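Local coordinates for TRAP-type transporter, periplasmic component (Cupriavidus necator, PDB 4P8B), which binds (S)-2-acetolactate as the periplasmic solute-binding component of a TRAP-type transporter, to whose membrane part it presumably delivers the ligand, at residues Y29-Y33 and I252-T257; Q79-S84 and N100-V105; V144-G150 and P243-V248; Y183-F187 and W237-A241. The contacts are given in a common frame with arbitrary orientation. Where two conformers were deposited one is given. Residue numbers count along the deposited sequence, not the author numbering.

Contact 1 of 4, residues Y29-Y33 and I252-T257; sequences YKSEY and IWESWT
An aromatic and polar clasp holds the first modelled residues, Tyr29-Tyr33, which lead into strand 33-36, against residues 252-257, where the chain passes from helix 250-255 to helix 258-279. The backbones stay apart, the nearest CA pair, Tyr29 and Trp256, being 7.5 Å away, so the contact is made by side chains, of the tyrosines above all, reaching side chains and backbone of 252-257. Residues 29-32 have no regular structure and Tyr33 is extended (phi/psi -107/149°). Residues 252-254 are helical, whereas Trp256 and Thr257 are extended (phi/psi near -85/156° and -73/153°). Ser255, chi1 p, turns OG back to Ile252 O (2.6 Å). Tyr29, Tyr33 and Trp256, all chi1 m, form an aromatic cluster. The indole directs its edge at the face of each tyrosine: its five-membered ring lies 4.6 Å from the Tyr29 centroid, planes at 56°, and 5.2 Å from that of Tyr33 in an offset edge-to-face pair at 72°. Trp256 NE1 donates to Tyr33 OH (3.2 Å), and a water bridges Tyr33 OH (2.8 Å) and Ser255 OG (2.5 Å). Tyr33 CE2 also packs on Ile252 CG2 (3.8 Å). Thr257 is the N-cap of helix 258-279, its OG1 accepting from the Asp260 backbone, while its own N donates to Tyr29 OH (2.9 Å); that hydroxyl is also hydrogen-bonded to the Asp260 carboxylate.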
# COMPACT_ATOMS: atom_id res chain seq x y z
N TYR A 29 -9.51 -4.44 30.58
CA TYR A 29 -8.84 -3.93 29.38
C TYR A 29 -7.43 -3.43 29.71
O TYR A 29 -7.21 -2.81 30.75
CB TYR A 29 -9.62 -2.77 28.77
CG TYR A 29 -10.92 -3.10 28.05
CD1 TYR A 29 -11.44 -4.40 28.04
CD2 TYR A 29 -11.62 -2.11 27.37
CE1 TYR A 29 -12.63 -4.69 27.38
CE2 TYR A 29 -12.81 -2.38 26.72
CZ TYR A 29 -13.31 -3.67 26.72
OH TYR A 29 -14.49 -3.92 26.06
N LYS A 30 -6.48 -3.70 28.81
CA LYS A 30 -5.16 -3.07 28.84
C LYS A 30 -5.27 -1.55 29.06
O LYS A 30 -6.20 -0.91 28.58
CB LYS A 30 -4.45 -3.30 27.49
CG LYS A 30 -3.58 -4.57 27.26
CD LYS A 30 -3.35 -4.73 25.72
CE LYS A 30 -1.98 -5.31 25.31
NZ LYS A 30 -2.00 -6.80 25.08
N SER A 31 -4.29 -0.97 29.75
CA SER A 31 -4.19 0.49 29.90
C SER A 31 -3.78 1.22 28.60
O SER A 31 -4.07 2.40 28.41
CB SER A 31 -3.16 0.82 30.97
OG SER A 31 -2.94 2.21 31.04
N GLU A 32 -3.05 0.53 27.72
CA GLU A 32 -2.65 1.13 26.45
C GLU A 32 -2.61 0.03 25.43
O GLU A 32 -2.11 -1.06 25.71
CB GLU A 32 -1.28 1.79 26.58
CG GLU A 32 -0.79 2.53 25.36
CD GLU A 32 0.40 3.41 25.71
OE1 GLU A 32 1.53 2.88 25.78
OE2 GLU A 32 0.20 4.62 25.95
N TYR A 33 -3.17 0.30 24.25
CA TYR A 33 -3.10 -0.63 23.14
C TYR A 33 -2.13 -0.08 22.12
O TYR A 33 -1.98 1.12 22.01
CB TYR A 33 -4.48 -0.83 22.51
CG TYR A 33 -5.42 -1.59 23.42
CD1 TYR A 33 -6.17 -0.92 24.38
CD2 TYR A 33 -5.52 -2.97 23.35
CE1 TYR A 33 -7.02 -1.61 25.24
CE2 TYR A 33 -6.36 -3.67 24.22
CZ TYR A 33 -7.10 -2.97 25.14
OH TYR A 33 -7.94 -3.65 26.02
N ILE A 252 -7.39 -9.65 21.11
CA ILE A 252 -7.67 -8.31 21.58
C ILE A 252 -9.12 -8.00 21.24
O ILE A 252 -9.88 -7.51 22.08
CB ILE A 252 -6.74 -7.27 20.89
CG1 ILE A 252 -5.30 -7.49 21.34
CG2 ILE A 252 -7.20 -5.86 21.19
CD1 ILE A 252 -5.04 -7.16 22.79
N TRP A 253 -9.50 -8.30 20.01
CA TRP A 253 -10.87 -8.10 19.54
C TRP A 253 -11.87 -8.77 20.50
O TRP A 253 -12.77 -8.11 21.00
CB TRP A 253 -11.00 -8.63 18.11
CG TRP A 253 -12.33 -8.43 17.45
CD1 TRP A 253 -13.24 -9.40 17.15
CD2 TRP A 253 -12.92 -7.19 17.03
NE1 TRP A 253 -14.34 -8.85 16.54
CE2 TRP A 253 -14.18 -7.50 16.47
CE3 TRP A 253 -12.52 -5.85 17.07
CZ2 TRP A 253 -15.03 -6.52 15.95
CZ3 TRP A 253 -13.37 -4.88 16.56
CH2 TRP A 253 -14.60 -5.22 16.00
N GLU A 254 -11.67 -10.07 20.76
CA GLU A 254 -12.57 -10.88 21.59
C GLU A 254 -12.52 -10.45 23.04
O GLU A 254 -13.47 -10.71 23.79
CB GLU A 254 -12.21 -12.36 21.47
CG GLU A 254 -12.60 -12.97 20.14
CD GLU A 254 -12.08 -14.37 19.94
OE1 GLU A 254 -11.70 -15.02 20.94
OE2 GLU A 254 -12.07 -14.84 18.78
N SER A 255 -11.43 -9.81 23.46
CA SER A 255 -11.33 -9.35 24.84
C SER A 255 -12.27 -8.17 25.09
O SER A 255 -12.64 -7.88 26.22
CB SER A 255 -9.90 -8.97 25.21
OG SER A 255 -9.55 -7.69 24.70
N TRP A 256 -12.65 -7.49 24.01
CA TRP A 256 -13.55 -6.35 24.09
C TRP A 256 -15.00 -6.83 24.09
O TRP A 256 -15.29 -7.91 23.58
CB TRP A 256 -13.31 -5.42 22.89
CG TRP A 256 -11.99 -4.73 22.94
CD1 TRP A 256 -11.21 -4.54 24.03
CD2 TRP A 256 -11.29 -4.15 21.83
NE1 TRP A 256 -10.06 -3.87 23.68
CE2 TRP A 256 -10.09 -3.62 22.34
CE3 TRP A 256 -11.56 -4.03 20.47
CZ2 TRP A 256 -9.15 -2.98 21.52
CZ3 TRP A 256 -10.63 -3.39 19.66
CH2 TRP A 256 -9.45 -2.87 20.19
N THR A 257 -15.89 -6.02 24.65
CA THR A 257 -17.31 -6.34 24.66
C THR A 257 -17.87 -6.17 23.25
O THR A 257 -17.34 -5.37 22.47
CB THR A 257 -18.10 -5.39 25.56
OG1 THR A 257 -17.96 -4.05 25.07
CG2 THR A 257 -17.63 -5.48 27.00
O HOH W 1 -7.68 -6.41 25.83

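Contact 2 of 4, residues Q79-S84 and N100-V105; sequences QTREFS and NWSPQV. With X2X ((2S)-2-hydroxy-2-methyl-3-oxobutanoic acid), chain D.
A pair of side-chain amides is linked to each other and to the bound acetolactate at once: Gln79 NE2 donates both to Asn100 OD1 (2.9 Å) and to the ligand carboxylate oxygen OAD (2.9 Å), while Asn100 ND2 donates to the ligand keto oxygen OAC (3.0 Å). Gln79 (chi1 p, chi2 t) and Thr80 form a 3-10 turn, Arg81 is the N-cap of helix 82-88, and the other segment runs through Asn100 and Trp101 into residues 102-104 of helical phi/psi. The backbones are close, with CA atoms 4.7 Å apart for Thr80 and Asn100 and 5.5 Å for Phe83 and Trp101, and Thr80 CA makes a CA-H...O contact with Asn100 O (3.5 Å). Gln104 NE2 donates to Thr80 O (3.0 Å). Trp101 NE1 donates to Glu82 OE1 (2.8 Å), whose partner oxygen OE2 is bonded to Ser36. One water joins Glu82 OE1 (2.7 Å) to Asn100 ND2 (2.9 Å), and another accepts from Phe83 N (2.8 Å). Phe83, chi1 t, sets CB over the indole face, 4.1 Å from the five-membered ring centroid of Trp101, and Val105 CG2 sits 3.8 Å from the Phe83 ring centroid, both CH-pi contacts. Arg155, Arg176 and Asn216 also hydrogen-bond the ligand, in a pocket at the interdomain cleft characteristic of type 2 periplasmic binding proteins.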
# COMPACT_ATOMS: atom_id res chain seq x y z
N GLN A 79 8.90 -4.53 8.18
CA GLN A 79 7.48 -4.44 7.89
C GLN A 79 6.92 -5.70 7.25
O GLN A 79 5.71 -5.95 7.31
CB GLN A 79 7.23 -3.22 7.00
CG GLN A 79 7.88 -3.29 5.61
CD GLN A 79 8.09 -1.95 5.00
OE1 GLN A 79 8.85 -1.16 5.51
NE2 GLN A 79 7.41 -1.68 3.90
N THR A 80 7.79 -6.52 6.67
CA THR A 80 7.32 -7.72 6.01
C THR A 80 7.15 -8.88 6.97
O THR A 80 6.84 -9.98 6.53
CB THR A 80 8.20 -8.14 4.80
OG1 THR A 80 9.57 -8.27 5.19
CG2 THR A 80 8.10 -7.11 3.66
N ARG A 81 7.27 -8.63 8.27
CA ARG A 81 6.78 -9.59 9.25
C ARG A 81 5.85 -8.95 10.27
O ARG A 81 5.60 -9.50 11.33
CB ARG A 81 7.92 -10.32 9.94
CG ARG A 81 8.84 -9.42 10.75
CD ARG A 81 9.96 -10.25 11.37
NE ARG A 81 10.94 -9.42 12.05
CZ ARG A 81 10.84 -9.01 13.31
NH1 ARG A 81 9.82 -9.38 14.07
NH2 ARG A 81 11.81 -8.25 13.84
N GLU A 82 5.31 -7.78 9.93
CA GLU A 82 4.30 -7.14 10.74
C GLU A 82 3.05 -8.03 10.92
O GLU A 82 2.49 -8.09 12.02
CB GLU A 82 3.89 -5.81 10.11
CG GLU A 82 3.00 -4.95 10.99
CD GLU A 82 2.39 -3.75 10.26
OE1 GLU A 82 1.87 -3.94 9.14
OE2 GLU A 82 2.44 -2.62 10.77
N PHE A 83 2.61 -8.72 9.87
CA PHE A 83 1.40 -9.52 9.98
C PHE A 83 1.55 -10.58 11.06
O PHE A 83 0.63 -10.81 11.86
CB PHE A 83 1.04 -10.19 8.65
CG PHE A 83 -0.29 -10.87 8.67
CD1 PHE A 83 -1.44 -10.13 8.52
CD2 PHE A 83 -0.40 -12.24 8.87
CE1 PHE A 83 -2.67 -10.71 8.53
CE2 PHE A 83 -1.65 -12.85 8.89
CZ PHE A 83 -2.79 -12.07 8.73
N SER A 84 2.69 -11.26 11.08
CA SER A 84 2.90 -12.30 12.08
C SER A 84 2.86 -11.72 13.50
O SER A 84 2.33 -12.33 14.42
CB SER A 84 4.22 -13.02 11.84
OG SER A 84 4.31 -13.46 10.49
N ASN A 100 2.85 -5.43 2.47
CA ASN A 100 3.69 -5.88 3.58
C ASN A 100 3.23 -7.19 4.18
O ASN A 100 4.04 -7.92 4.75
CB ASN A 100 3.73 -4.81 4.65
CG ASN A 100 4.45 -3.56 4.19
OD1 ASN A 100 5.31 -3.61 3.29
ND2 ASN A 100 4.04 -2.43 4.71
N TRP A 101 1.95 -7.49 4.02
CA TRP A 101 1.37 -8.72 4.57
C TRP A 101 1.27 -9.84 3.53
O TRP A 101 0.90 -10.97 3.84
CB TRP A 101 -0.02 -8.44 5.14
CG TRP A 101 -0.09 -7.44 6.25
CD1 TRP A 101 0.95 -6.89 6.98
CD2 TRP A 101 -1.29 -6.84 6.74
NE1 TRP A 101 0.44 -5.99 7.89
CE2 TRP A 101 -0.92 -5.96 7.78
CE3 TRP A 101 -2.64 -7.00 6.42
CZ2 TRP A 101 -1.86 -5.20 8.46
CZ3 TRP A 101 -3.57 -6.26 7.11
CH2 TRP A 101 -3.18 -5.36 8.13
N SER A 102 1.58 -9.52 2.28
CA SER A 102 1.54 -10.52 1.23
C SER A 102 2.41 -11.76 1.50
O SER A 102 2.01 -12.84 1.13
CB SER A 102 1.94 -9.89 -0.11
OG SER A 102 0.92 -9.03 -0.57
N PRO A 103 3.59 -11.61 2.15
CA PRO A 103 4.37 -12.83 2.39
C PRO A 103 3.63 -13.88 3.22
O PRO A 103 3.86 -15.07 3.03
CB PRO A 103 5.63 -12.32 3.12
CG PRO A 103 5.76 -10.93 2.65
CD PRO A 103 4.36 -10.40 2.52
N GLN A 104 2.73 -13.44 4.10
CA GLN A 104 1.95 -14.33 4.95
C GLN A 104 0.56 -14.65 4.41
O GLN A 104 -0.01 -15.69 4.74
CB GLN A 104 1.78 -13.74 6.34
CG GLN A 104 3.08 -13.63 7.12
CD GLN A 104 3.86 -12.37 6.77
OE1 GLN A 104 3.30 -11.37 6.34
NE2 GLN A 104 5.18 -12.43 6.95
N VAL A 105 0.01 -13.75 3.60
CA VAL A 105 -1.35 -13.90 3.09
C VAL A 105 -1.29 -13.75 1.57
O VAL A 105 -1.33 -12.63 1.05
CB VAL A 105 -2.30 -12.85 3.69
CG1 VAL A 105 -3.75 -13.15 3.27
CG2 VAL A 105 -2.16 -12.80 5.21
OAD X2X D . 7.70 0.55 2.00
CAH X2X D . 6.95 1.27 1.27
OAE X2X D . 7.32 1.64 0.11
CAI X2X D . 5.60 1.70 1.75
CAB X2X D . 5.80 2.69 2.88
OAF X2X D . 4.80 2.15 0.70
CAG X2X D . 4.95 0.45 2.25
OAC X2X D . 4.95 0.19 3.45
CAA X2X D . 4.34 -0.51 1.29
O HOH W 2 2.03 -2.43 6.85
O HOH W 3 3.96 -8.90 7.37
O HOH W 4 6.57 -14.05 9.32

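Contact 3 of 4, residues V144-G150 and P243-V248; sequences VVPLAWG and PLIFVV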
# COMPACT_ATOMS: atom_id res chain seq x y z
N VAL A 144 -6.71 -12.37 12.32
CA VAL A 144 -6.50 -10.93 12.23
C VAL A 144 -7.80 -10.27 11.74
O VAL A 144 -8.12 -10.36 10.55
CB VAL A 144 -5.32 -10.63 11.29
CG1 VAL A 144 -5.14 -9.11 11.03
CG2 VAL A 144 -4.03 -11.23 11.87
N VAL A 145 -8.51 -9.58 12.63
CA VAL A 145 -9.87 -9.13 12.36
C VAL A 145 -9.84 -7.86 11.52
O VAL A 145 -9.41 -6.80 12.01
CB VAL A 145 -10.63 -8.86 13.67
CG1 VAL A 145 -12.06 -8.42 13.38
CG2 VAL A 145 -10.63 -10.10 14.57
N PRO A 146 -10.25 -7.96 10.25
CA PRO A 146 -10.26 -6.78 9.38
C PRO A 146 -11.52 -5.95 9.55
O PRO A 146 -12.62 -6.52 9.64
CB PRO A 146 -10.21 -7.38 7.99
CG PRO A 146 -11.02 -8.64 8.12
CD PRO A 146 -10.76 -9.15 9.54
N LEU A 147 -11.38 -4.63 9.57
CA LEU A 147 -12.49 -3.74 9.88
C LEU A 147 -12.81 -2.71 8.80
O LEU A 147 -13.94 -2.24 8.71
CB LEU A 147 -12.20 -3.00 11.18
CG LEU A 147 -12.03 -3.89 12.42
CD1 LEU A 147 -11.69 -3.04 13.63
CD2 LEU A 147 -13.26 -4.76 12.71
N ALA A 148 -11.80 -2.28 8.04
CA ALA A 148 -12.02 -1.24 7.04
C ALA A 148 -10.85 -1.17 6.09
O ALA A 148 -9.77 -1.70 6.36
CB ALA A 148 -12.19 0.11 7.71
N TRP A 149 -11.10 -0.51 4.96
CA TRP A 149 -10.10 -0.23 3.95
C TRP A 149 -9.67 1.22 3.97
O TRP A 149 -10.49 2.14 4.14
CB TRP A 149 -10.65 -0.53 2.55
CG TRP A 149 -11.00 -1.96 2.28
CD1 TRP A 149 -12.22 -2.56 2.47
CD2 TRP A 149 -10.13 -2.98 1.79
NE1 TRP A 149 -12.14 -3.87 2.13
CE2 TRP A 149 -10.89 -4.17 1.70
CE3 TRP A 149 -8.78 -3.00 1.40
CZ2 TRP A 149 -10.33 -5.37 1.25
CZ3 TRP A 149 -8.25 -4.18 0.94
CH2 TRP A 149 -9.02 -5.36 0.88
N GLY A 150 -8.38 1.42 3.76
CA GLY A 150 -7.80 2.72 3.43
C GLY A 150 -7.03 2.59 2.13
O GLY A 150 -7.25 1.69 1.33
N PRO A 243 -3.88 -0.83 -1.37
CA PRO A 243 -4.80 -0.37 -0.34
C PRO A 243 -4.21 -0.61 1.02
O PRO A 243 -3.21 -1.31 1.17
CB PRO A 243 -6.06 -1.18 -0.61
CG PRO A 243 -5.62 -2.40 -1.32
CD PRO A 243 -4.29 -2.13 -1.95
N LEU A 244 -4.86 -0.03 2.02
CA LEU A 244 -4.55 -0.30 3.41
C LEU A 244 -5.69 -1.05 4.04
O LEU A 244 -6.83 -0.92 3.59
CB LEU A 244 -4.32 1.01 4.17
CG LEU A 244 -3.28 1.97 3.62
CD1 LEU A 244 -3.27 3.27 4.41
CD2 LEU A 244 -1.90 1.33 3.59
N ILE A 245 -5.41 -1.79 5.10
CA ILE A 245 -6.44 -2.47 5.88
C ILE A 245 -6.24 -2.15 7.35
O ILE A 245 -5.12 -2.22 7.88
CB ILE A 245 -6.43 -4.00 5.66
CG1 ILE A 245 -6.49 -4.31 4.16
CG2 ILE A 245 -7.59 -4.65 6.40
CD1 ILE A 245 -6.39 -5.80 3.85
N PHE A 246 -7.35 -1.80 7.98
CA PHE A 246 -7.44 -1.53 9.42
C PHE A 246 -7.77 -2.87 10.09
O PHE A 246 -8.80 -3.48 9.77
CB PHE A 246 -8.58 -0.52 9.69
CG PHE A 246 -8.32 0.88 9.19
CD1 PHE A 246 -8.30 1.16 7.84
CD2 PHE A 246 -8.15 1.93 10.09
CE1 PHE A 246 -8.08 2.43 7.40
CE2 PHE A 246 -7.93 3.21 9.64
CZ PHE A 246 -7.89 3.46 8.32
N VAL A 247 -6.94 -3.32 11.03
CA VAL A 247 -7.12 -4.64 11.63
C VAL A 247 -6.84 -4.64 13.12
O VAL A 247 -6.13 -3.77 13.64
CB VAL A 247 -6.18 -5.70 11.01
CG1 VAL A 247 -6.39 -5.83 9.52
CG2 VAL A 247 -4.72 -5.38 11.32
N VAL A 248 -7.41 -5.62 13.81
CA VAL A 248 -7.19 -5.82 15.24
C VAL A 248 -6.83 -7.28 15.44
O VAL A 248 -7.43 -8.16 14.83
CB VAL A 248 -8.46 -5.47 16.04
CG1 VAL A 248 -8.22 -5.68 17.55
CG2 VAL A 248 -8.87 -4.06 15.79
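Pro243 opens the second strand by placing CB 3.8 Å from Trp149 CE3. Leu244 forms a hydrogen-bonded antiparallel pair with Gly150: Gly150 N to Leu244 O is 2.8 Å and Leu244 N to Gly150 O 3.0 Å. A side chain on Gly150 would crowd Leu244 CB and the edge of the Phe246 ring. Ile245 faces Trp149 in a non-hydrogen-bonded pair, its CG1 3.7 Å from Trp149 CZ3, on a face that helix 130-141 covers with Phe136 and Leu139. At Phe246 the register slips. Its O accepts from Leu147 N (2.8 Å), but its N donates to Ala148 O (2.9 Å), so two residues lie opposite one; with Leu147 near phi/psi -122/-30° this is a beta bulge with backbone angles of the classic type. The Phe246 ring turns to the face of Ala148 and Leu244, where it meets Trp52 edge-to-face. Val247 pairs with Pro146 without backbone hydrogen bonds, and its CB packs on Val144 CG1 (3.6 Å). Val248 restores the ladder through Val145 N to Val248 O (2.8 Å) and Val248 N to Val145 O (2.9 Å), while Val248 CG2 touches Leu147 CD1 (3.7 Å). Six backbone hydrogen bonds thus tie strand 144-154 to strand 241-249 at the edge of the five-stranded sheet, and apolar side chains fill both faces; the bulge has a polar cost, since the buried Ala148 N has no partner.

Contact 4 of 4, residues Y183-F187 and W237-A241; sequences YIETF and WGYVA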
# COMPACT_ATOMS: atom_id res chain seq x y z
N TYR A 183 7.25 -8.46 -6.56
CA TYR A 183 7.87 -7.23 -7.05
C TYR A 183 9.24 -7.48 -7.69
O TYR A 183 9.59 -6.84 -8.69
CB TYR A 183 7.94 -6.15 -5.94
CG TYR A 183 6.58 -5.57 -5.70
CD1 TYR A 183 6.09 -4.54 -6.47
CD2 TYR A 183 5.73 -6.14 -4.74
CE1 TYR A 183 4.80 -4.05 -6.28
CE2 TYR A 183 4.45 -5.66 -4.55
CZ TYR A 183 3.99 -4.62 -5.34
OH TYR A 183 2.71 -4.17 -5.16
N ILE A 184 10.00 -8.42 -7.15
CA ILE A 184 11.27 -8.78 -7.77
C ILE A 184 11.02 -9.32 -9.18
O ILE A 184 11.71 -8.95 -10.12
CB ILE A 184 12.03 -9.82 -6.94
CG1 ILE A 184 12.49 -9.20 -5.61
CG2 ILE A 184 13.23 -10.36 -7.70
CD1 ILE A 184 13.49 -8.07 -5.76
N GLU A 185 10.03 -10.20 -9.31
CA GLU A 185 9.72 -10.79 -10.60
C GLU A 185 9.20 -9.77 -11.61
O GLU A 185 9.58 -9.81 -12.79
CB GLU A 185 8.72 -11.94 -10.43
CG GLU A 185 9.35 -13.11 -9.69
CD GLU A 185 8.42 -14.30 -9.57
OE1 GLU A 185 7.58 -14.51 -10.47
OE2 GLU A 185 8.54 -15.04 -8.57
N THR A 186 8.36 -8.84 -11.17
CA THR A 186 7.86 -7.81 -12.07
C THR A 186 9.00 -6.98 -12.63
O THR A 186 9.08 -6.74 -13.83
CB THR A 186 6.86 -6.91 -11.36
OG1 THR A 186 5.70 -7.70 -11.05
CG2 THR A 186 6.46 -5.71 -12.21
N PHE A 187 9.89 -6.51 -11.76
CA PHE A 187 10.98 -5.67 -12.23
C PHE A 187 12.05 -6.45 -13.00
O PHE A 187 12.66 -5.91 -13.93
CB PHE A 187 11.55 -4.83 -11.08
CG PHE A 187 10.69 -3.64 -10.77
CD1 PHE A 187 10.80 -2.49 -11.54
CD2 PHE A 187 9.76 -3.67 -9.75
CE1 PHE A 187 9.98 -1.40 -11.31
CE2 PHE A 187 8.95 -2.58 -9.52
CZ PHE A 187 9.06 -1.46 -10.28
N TRP A 237 2.93 5.51 -14.30
CA TRP A 237 2.44 4.30 -14.97
C TRP A 237 1.31 3.56 -14.25
O TRP A 237 0.66 2.74 -14.87
CB TRP A 237 3.59 3.36 -15.22
CG TRP A 237 4.29 2.78 -14.01
CD1 TRP A 237 4.15 3.14 -12.69
CD2 TRP A 237 5.25 1.73 -14.03
NE1 TRP A 237 4.99 2.38 -11.92
CE2 TRP A 237 5.66 1.50 -12.71
CE3 TRP A 237 5.82 0.97 -15.06
CZ2 TRP A 237 6.59 0.52 -12.39
CZ3 TRP A 237 6.73 0.01 -14.74
CH2 TRP A 237 7.12 -0.21 -13.41
N GLY A 238 1.06 3.86 -12.99
CA GLY A 238 -0.04 3.24 -12.27
C GLY A 238 0.02 1.73 -12.25
O GLY A 238 -1.05 1.08 -12.27
N TYR A 239 1.20 1.11 -12.18
CA TYR A 239 1.29 -0.33 -12.43
C TYR A 239 0.55 -1.16 -11.39
O TYR A 239 -0.05 -2.19 -11.73
CB TYR A 239 2.73 -0.83 -12.62
CG TYR A 239 3.58 -1.05 -11.38
CD1 TYR A 239 3.74 -0.07 -10.38
CD2 TYR A 239 4.30 -2.21 -11.25
CE1 TYR A 239 4.56 -0.29 -9.28
CE2 TYR A 239 5.14 -2.43 -10.18
CZ TYR A 239 5.26 -1.47 -9.19
OH TYR A 239 6.10 -1.73 -8.14
N VAL A 240 0.57 -0.72 -10.12
CA VAL A 240 -0.20 -1.35 -9.06
C VAL A 240 -0.66 -0.25 -8.11
O VAL A 240 -0.18 0.88 -8.18
CB VAL A 240 0.65 -2.34 -8.23
CG1 VAL A 240 1.25 -3.42 -9.10
CG2 VAL A 240 1.73 -1.61 -7.45
N ALA A 241 -1.56 -0.60 -7.20
CA ALA A 241 -1.89 0.29 -6.09
C ALA A 241 -2.06 -0.56 -4.85
O ALA A 241 -2.72 -1.60 -4.91
CB ALA A 241 -3.14 1.09 -6.35
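Tyr183 starts the contact from helix 181-189, reaching out with its ring edge. Its CE1 lies 3.2 Å from Tyr239 OH, and its own OH is 3.6 Å from Val240 CG2; the polar end of Tyr183 is hydrogen-bonded to Ser112. Its CA-to-CB bond points sideways, but with chi1 m the end of the side chain comes nearer the loop, bridging a gap where no CA pair is closer than 10.0 Å (Thr186 and Tyr239). Thr186, one turn on and pointing toward the loop, adds its methyl CG2, 4.1 Å from Tyr239 CE2 at the edge of that ring. The loop 237-241 is the crossing where the chain leaves strand 233-235 of the four-stranded sheet and enters strand 241-249 of the five-stranded sheet, and in this two-lobed binding-protein fold the helix packs against that crossover. Gly238 (phi 57°) turns the chain between Trp237 and Tyr239, whose side chains both point at the helix. Phe187 meets the two of them in an aromatic cluster: its CE1 is 3.7 Å from Trp237 CH2, with six-membered ring centroids 5.9 Å apart and planes at 47°, and its centroid is 5.6 Å from that of Tyr239 at 70°. Both pairs are oblique. Phe187 CE2 comes within 3.3 Å of Tyr239 OH, so this hydroxyl passes between the Tyr183 and Phe187 ring edges on its way to a hydrogen bond with Glu215.

In the fold
Strand 241-249 and its flanking segments thread three of the contacts: it supplies one strand of contact 3, runs on into helix 250-255 of contact 1, and is preceded by the crossing loop of contact 4. Contacts 1 and 3 touch where Trp253 CH2 packs on Leu147 CD2 (3.6 Å). Contact 2 lies against contact 3 through Trp101 CH2 and Val247 CG1 (3.5 Å) and through Phe83 CZ and Val144 CG2 (3.5 Å), and it alone reaches the acetolactate directly. The side chains of Leu244 and Tyr183 approach the ligand to about 7 and 8 Å. Contacts 1 and 4, with centres 38 Å apart, lie on opposite sides of the chain's centre.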